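CurB (Lyngbya majuscula, PDB 5KP7) probably serves as an acyl carrier protein, holding intermediates as thioesters on a covalently attached 4'-phosphopantetheine arm during curacin-type polyketide assembly. Local coordinates at residues B[29-41]-B[65-77]. Sequence-based numbering, arbitrary orientation.
Sequences QVLKIIKKYTREI and NRAEIIMMVMEDL
Y37 and M72 meet at the middle of a helix-helix pair belonging to the carrier-protein helical bundle, in which helix 63-76 begins at S63, the attachment serine of 4'-phosphopantetheine. The axes of the 29-41 and 65-76 segments approach to 9.4 Å, with their directions 133° apart, an inclined, roughly antiparallel packing. M72 CB lies 3.8 Å from the centroid of the Y37 ring and 14° off its normal, which defines a CH-pi contact over one face; the opposite face is covered by K36 CD. The M72 chain then bends at its last torsion, bringing CE to 3.4 Å from Y37 CD1, while SD stands obliquely to the ring as a Met-aromatic contact.

The tightly packed side is largely apolar. I41 enters as a knob into the hole formed by N65, E68, I69 and M72, its CG2 3.6 Å from N65 CB and its CG1 against both I69 CG1 and M72 SD. Farther along, V73 CG2 rests between I34 CG1 and Y37 CD2, and F99 of helix 92-102 packs on V30 and V73, joining the third helix to this pair. T38 OG1, turned beside its own backbone N, donates to I34 O at 2.7 Å. That carbonyl also accepts from T38 N on the other face of its plane, so two donors satisfy it within the buried layer.

Toward solvent the contact thins into polar chain ends. The exposed K36 side chain brings NZ to 3.4 Å from D76 OD2, a long salt bridge that probably stabilises the carboxylate's negative charge. The Y37 hydroxyl supplies the firmer link: OH donates to the anti lone pair of D76 OD2 over 2.8 Å, with ring and carboxylate planes 78° apart.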
loop_
_atom_site.group_PDB
_atom_site.type_symbol
_atom_site.label_atom_id
_atom_site.label_comp_id
_atom_site.label_asym_id
_atom_site.label_seq_id
_atom_site.Cartn_x
_atom_site.Cartn_y
_atom_site.Cartn_z
ATOM N N GLN B 29 34.741 -10.112 -15.645
ATOM C CA GLN B 29 33.818 -10.025 -16.785
ATOM C C GLN B 29 32.434 -9.513 -16.344
ATOM O O GLN B 29 31.776 -8.747 -17.062
ATOM C CB GLN B 29 33.649 -11.399 -17.446
ATOM C CG GLN B 29 34.879 -11.898 -18.202
ATOM C CD GLN B 29 34.766 -13.368 -18.606
ATOM O OE1 GLN B 29 34.592 -14.244 -17.752
ATOM N NE2 GLN B 29 34.870 -13.647 -19.905
ATOM N N VAL B 30 31.986 -9.951 -15.173
ATOM C CA VAL B 30 30.658 -9.544 -14.697
ATOM C C VAL B 30 30.671 -8.066 -14.296
ATOM O O VAL B 30 29.726 -7.340 -14.603
ATOM C CB VAL B 30 30.141 -10.425 -13.542
ATOM C CG1 VAL B 30 28.811 -9.886 -13.008
ATOM C CG2 VAL B 30 29.946 -11.855 -14.004
ATOM N N LEU B 31 31.747 -7.631 -13.639
ATOM C CA LEU B 31 31.921 -6.233 -13.266
ATOM C C LEU B 31 31.836 -5.308 -14.482
ATOM O O LEU B 31 31.235 -4.241 -14.412
ATOM C CB LEU B 31 33.239 -6.037 -12.509
ATOM C CG LEU B 31 33.557 -4.661 -11.910
ATOM C CD1 LEU B 31 32.486 -4.185 -10.944
ATOM C CD2 LEU B 31 34.911 -4.718 -11.213
ATOM N N LYS B 32 32.410 -5.719 -15.604
ATOM C CA LYS B 32 32.241 -4.953 -16.839
ATOM C C LYS B 32 30.779 -4.819 -17.271
ATOM O O LYS B 32 30.360 -3.730 -17.678
ATOM C CB LYS B 32 33.085 -5.532 -17.973
ATOM C CG LYS B 32 34.568 -5.249 -17.816
ATOM C CD LYS B 32 35.227 -5.010 -19.168
ATOM C CE LYS B 32 36.655 -4.518 -19.021
ATOM N NZ LYS B 32 37.577 -5.642 -18.710
ATOM N N ILE B 33 30.013 -5.905 -17.157
ATOM C CA ILE B 33 28.590 -5.905 -17.530
ATOM C C ILE B 33 27.761 -5.031 -16.587
ATOM O O ILE B 33 26.815 -4.376 -17.027
ATOM C CB ILE B 33 28.005 -7.335 -17.578
ATOM C CG1 ILE B 33 28.685 -8.146 -18.690
ATOM C CG2 ILE B 33 26.502 -7.307 -17.835
ATOM C CD1 ILE B 33 28.371 -9.628 -18.648
ATOM N N ILE B 34 28.121 -5.032 -15.302
ATOM C CA ILE B 34 27.483 -4.147 -14.306
ATOM C C ILE B 34 27.784 -2.687 -14.644
ATOM O O ILE B 34 26.904 -1.842 -14.561
ATOM C CB ILE B 34 27.926 -4.485 -12.857
ATOM C CG1 ILE B 34 27.365 -5.843 -12.446
ATOM C CG2 ILE B 34 27.521 -3.388 -11.868
ATOM C CD1 ILE B 34 27.995 -6.405 -11.190
ATOM N N LYS B 35 29.019 -2.393 -15.049
ATOM C CA LYS B 35 29.378 -1.019 -15.447
ATOM C C LYS B 35 28.605 -0.542 -16.673
ATOM O O LYS B 35 28.211 0.623 -16.740
ATOM C CB LYS B 35 30.875 -0.892 -15.691
ATOM C CG LYS B 35 31.706 -0.921 -14.418
ATOM C CD LYS B 35 33.181 -1.065 -14.759
ATOM C CE LYS B 35 34.056 -0.918 -13.536
ATOM N NZ LYS B 35 35.487 -0.808 -13.946
ATOM N N LYS B 36 28.364 -1.446 -17.617
ATOM C CA LYS B 36 27.651 -1.105 -18.845
ATOM C C LYS B 36 26.221 -0.651 -18.584
ATOM O O LYS B 36 25.811 0.413 -19.059
ATOM C CB LYS B 36 27.635 -2.291 -19.814
ATOM C CG LYS B 36 27.081 -1.943 -21.192
ATOM C CD LYS B 36 26.137 -3.003 -21.728
ATOM C CE LYS B 36 26.877 -4.263 -22.133
ATOM N NZ LYS B 36 25.934 -5.403 -22.304
ATOM N N TYR B 37 25.461 -1.457 -17.834
ATOM C CA TYR B 37 24.058 -1.114 -17.562
ATOM C C TYR B 37 23.932 0.054 -16.587
ATOM O O TYR B 37 22.999 0.850 -16.709
ATOM C CB TYR B 37 23.270 -2.335 -17.111
ATOM C CG TYR B 37 23.129 -3.393 -18.181
ATOM C CD1 TYR B 37 22.437 -3.134 -19.364
ATOM C CD2 TYR B 37 23.691 -4.658 -18.016
ATOM C CE1 TYR B 37 22.312 -4.102 -20.353
ATOM C CE2 TYR B 37 23.572 -5.630 -18.998
ATOM C CZ TYR B 37 22.886 -5.350 -20.161
ATOM O OH TYR B 37 22.773 -6.330 -21.117
ATOM N N THR B 38 24.899 0.199 -15.681
ATOM C CA THR B 38 24.995 1.380 -14.816
ATOM C C THR B 38 25.095 2.668 -15.654
ATOM O O THR B 38 24.342 3.618 -15.453
ATOM C CB THR B 38 26.179 1.267 -13.829
ATOM O OG1 THR B 38 26.000 0.121 -12.978
ATOM C CG2 THR B 38 26.295 2.514 -12.966
ATOM N N ARG B 39 26.025 2.688 -16.606
ATOM C CA ARG B 39 26.138 3.820 -17.537
ATOM C C ARG B 39 24.909 3.987 -18.435
ATOM O O ARG B 39 24.540 5.104 -18.768
ATOM C CB ARG B 39 27.410 3.695 -18.393
ATOM C CG ARG B 39 28.666 3.880 -17.574
ATOM C CD ARG B 39 29.933 3.760 -18.411
ATOM N NE ARG B 39 31.121 4.023 -17.585
ATOM C CZ ARG B 39 32.110 3.163 -17.319
ATOM N NH1 ARG B 39 32.124 1.928 -17.821
ATOM N NH2 ARG B 39 33.119 3.554 -16.537
ATOM N N GLU B 40 24.289 2.885 -18.829
ATOM C CA GLU B 40 23.052 2.922 -19.621
ATOM C C GLU B 40 21.874 3.530 -18.832
ATOM O O GLU B 40 21.016 4.207 -19.390
ATOM C CB GLU B 40 22.722 1.503 -20.079
ATOM C CG GLU B 40 21.775 1.390 -21.251
ATOM C CD GLU B 40 21.713 -0.032 -21.792
ATOM O OE1 GLU B 40 22.773 -0.607 -22.136
ATOM O OE2 GLU B 40 20.596 -0.578 -21.876
ATOM N N ILE B 41 21.847 3.264 -17.528
ATOM C CA ILE B 41 20.827 3.805 -16.623
ATOM C C ILE B 41 21.139 5.239 -16.185
ATOM O O ILE B 41 20.226 6.052 -16.055
ATOM C CB ILE B 41 20.663 2.864 -15.398
ATOM C CG1 ILE B 41 19.852 1.623 -15.801
ATOM C CG2 ILE B 41 20.039 3.556 -14.194
ATOM C CD1 ILE B 41 18.393 1.863 -16.136
ATOM N N ASN B 65 16.065 2.076 -10.032
ATOM C CA ASN B 65 17.125 1.831 -10.990
ATOM C C ASN B 65 18.201 0.888 -10.463
ATOM O O ASN B 65 18.810 0.188 -11.258
ATOM C CB ASN B 65 17.729 3.163 -11.438
ATOM C CG ASN B 65 16.865 3.867 -12.453
ATOM O OD1 ASN B 65 16.063 3.239 -13.130
ATOM N ND2 ASN B 65 17.050 5.163 -12.589
ATOM N N ARG B 66 18.421 0.840 -9.146
ATOM C CA ARG B 66 19.353 -0.160 -8.587
ATOM C C ARG B 66 18.838 -1.566 -8.843
ATOM O O ARG B 66 19.590 -2.437 -9.266
ATOM C CB ARG B 66 19.605 0.053 -7.100
ATOM C CG ARG B 66 20.357 1.321 -6.780
ATOM C CD ARG B 66 20.857 1.340 -5.338
ATOM N NE ARG B 66 19.812 1.315 -4.307
ATOM C CZ ARG B 66 19.174 2.370 -3.802
ATOM N NH1 ARG B 66 19.376 3.605 -4.257
ATOM N NH2 ARG B 66 18.277 2.183 -2.840
ATOM N N ALA B 67 17.547 -1.787 -8.627
ATOM C CA ALA B 67 16.928 -3.062 -8.996
ATOM C C ALA B 67 16.962 -3.352 -10.500
ATOM O O ALA B 67 17.195 -4.505 -10.922
ATOM C CB ALA B 67 15.506 -3.134 -8.474
ATOM N N GLU B 68 16.742 -2.316 -11.311
ATOM C CA GLU B 68 16.757 -2.464 -12.775
ATOM C C GLU B 68 18.126 -2.968 -13.256
ATOM O O GLU B 68 18.200 -3.879 -14.099
ATOM C CB GLU B 68 16.392 -1.131 -13.457
ATOM C CG GLU B 68 15.966 -1.248 -14.907
ATOM C CD GLU B 68 14.555 -1.755 -15.088
ATOM O OE1 GLU B 68 13.818 -1.862 -14.074
ATOM O OE2 GLU B 68 14.170 -1.980 -16.266
ATOM N N ILE B 69 19.192 -2.406 -12.699
ATOM C CA ILE B 69 20.556 -2.830 -13.071
ATOM C C ILE B 69 20.754 -4.319 -12.779
ATOM O O ILE B 69 21.273 -5.055 -13.619
ATOM C CB ILE B 69 21.630 -1.963 -12.383
ATOM C CG1 ILE B 69 21.638 -0.560 -13.008
ATOM C CG2 ILE B 69 23.021 -2.592 -12.537
ATOM C CD1 ILE B 69 22.315 0.472 -12.147
ATOM N N ILE B 70 20.318 -4.759 -11.606
ATOM C CA ILE B 70 20.408 -6.170 -11.252
ATOM C C ILE B 70 19.665 -7.026 -12.269
ATOM O O ILE B 70 20.196 -8.054 -12.719
ATOM C CB ILE B 70 19.887 -6.452 -9.829
ATOM C CG1 ILE B 70 20.904 -5.964 -8.793
ATOM C CG2 ILE B 70 19.649 -7.937 -9.623
ATOM C CD1 ILE B 70 20.367 -5.878 -7.366
ATOM N N MET B 71 18.448 -6.619 -12.622
ATOM C CA MET B 71 17.626 -7.422 -13.525
ATOM C C MET B 71 18.196 -7.456 -14.949
ATOM O O MET B 71 18.121 -8.494 -15.604
ATOM C CB MET B 71 16.184 -6.963 -13.517
ATOM C CG MET B 71 15.471 -7.267 -12.182
ATOM S SD MET B 71 13.723 -6.864 -12.237
ATOM C CE MET B 71 13.750 -5.082 -12.183
ATOM N N MET B 72 18.767 -6.342 -15.393
ATOM C CA MET B 72 19.452 -6.304 -16.711
ATOM C C MET B 72 20.655 -7.245 -16.750
ATOM O O MET B 72 20.849 -7.983 -17.735
ATOM C CB MET B 72 19.882 -4.881 -17.036
ATOM C CG MET B 72 18.717 -3.941 -17.311
ATOM S SD MET B 72 19.213 -2.209 -17.150
ATOM C CE MET B 72 19.416 -1.750 -18.864
ATOM N N VAL B 73 21.457 -7.244 -15.686
ATOM C CA VAL B 73 22.613 -8.141 -15.606
ATOM C C VAL B 73 22.155 -9.606 -15.568
ATOM O O VAL B 73 22.746 -10.463 -16.244
ATOM C CB VAL B 73 23.523 -7.848 -14.393
ATOM C CG1 VAL B 73 24.662 -8.864 -14.306
ATOM C CG2 VAL B 73 24.088 -6.440 -14.451
ATOM N N MET B 74 21.112 -9.902 -14.782
ATOM C CA MET B 74 20.539 -11.258 -14.710
ATOM C C MET B 74 20.126 -11.756 -16.091
ATOM O O MET B 74 20.492 -12.883 -16.488
ATOM C CB MET B 74 19.313 -11.305 -13.778
ATOM C CG MET B 74 19.656 -11.221 -12.309
ATOM S SD MET B 74 18.157 -11.117 -11.292
ATOM C CE MET B 74 17.659 -12.836 -11.273
ATOM N N GLU B 75 19.422 -10.893 -16.833
ATOM C CA GLU B 75 18.946 -11.211 -18.183
ATOM C C GLU B 75 20.098 -11.388 -19.196
ATOM O O GLU B 75 20.072 -12.314 -20.006
ATOM C CB GLU B 75 17.982 -10.130 -18.670
ATOM C CG GLU B 75 17.265 -10.492 -19.967
ATOM C CD GLU B 75 16.464 -9.343 -20.547
ATOM O OE1 GLU B 75 15.950 -8.512 -19.772
ATOM O OE2 GLU B 75 16.341 -9.285 -21.788
ATOM N N ASP B 76 21.094 -10.502 -19.138
ATOM C CA ASP B 76 22.328 -10.606 -19.965
ATOM C C ASP B 76 23.014 -11.965 -19.764
ATOM O O ASP B 76 23.465 -12.585 -20.738
ATOM C CB ASP B 76 23.273 -9.436 -19.609
ATOM C CG ASP B 76 24.543 -9.386 -20.448
ATOM O OD1 ASP B 76 25.331 -10.349 -20.425
ATOM O OD2 ASP B 76 24.791 -8.340 -21.081
ATOM N N LEU B 77 23.074 -12.421 -18.513
ATOM C CA LEU B 77 23.713 -13.679 -18.143
ATOM C C LEU B 77 22.786 -14.894 -18.185
ATOM O O LEU B 77 23.223 -15.995 -17.830
ATOM C CB LEU B 77 24.328 -13.570 -16.735
ATOM C CG LEU B 77 25.378 -12.481 -16.510
ATOM C CD1 LEU B 77 25.744 -12.385 -15.032
ATOM C CD2 LEU B 77 26.613 -12.723 -17.363
#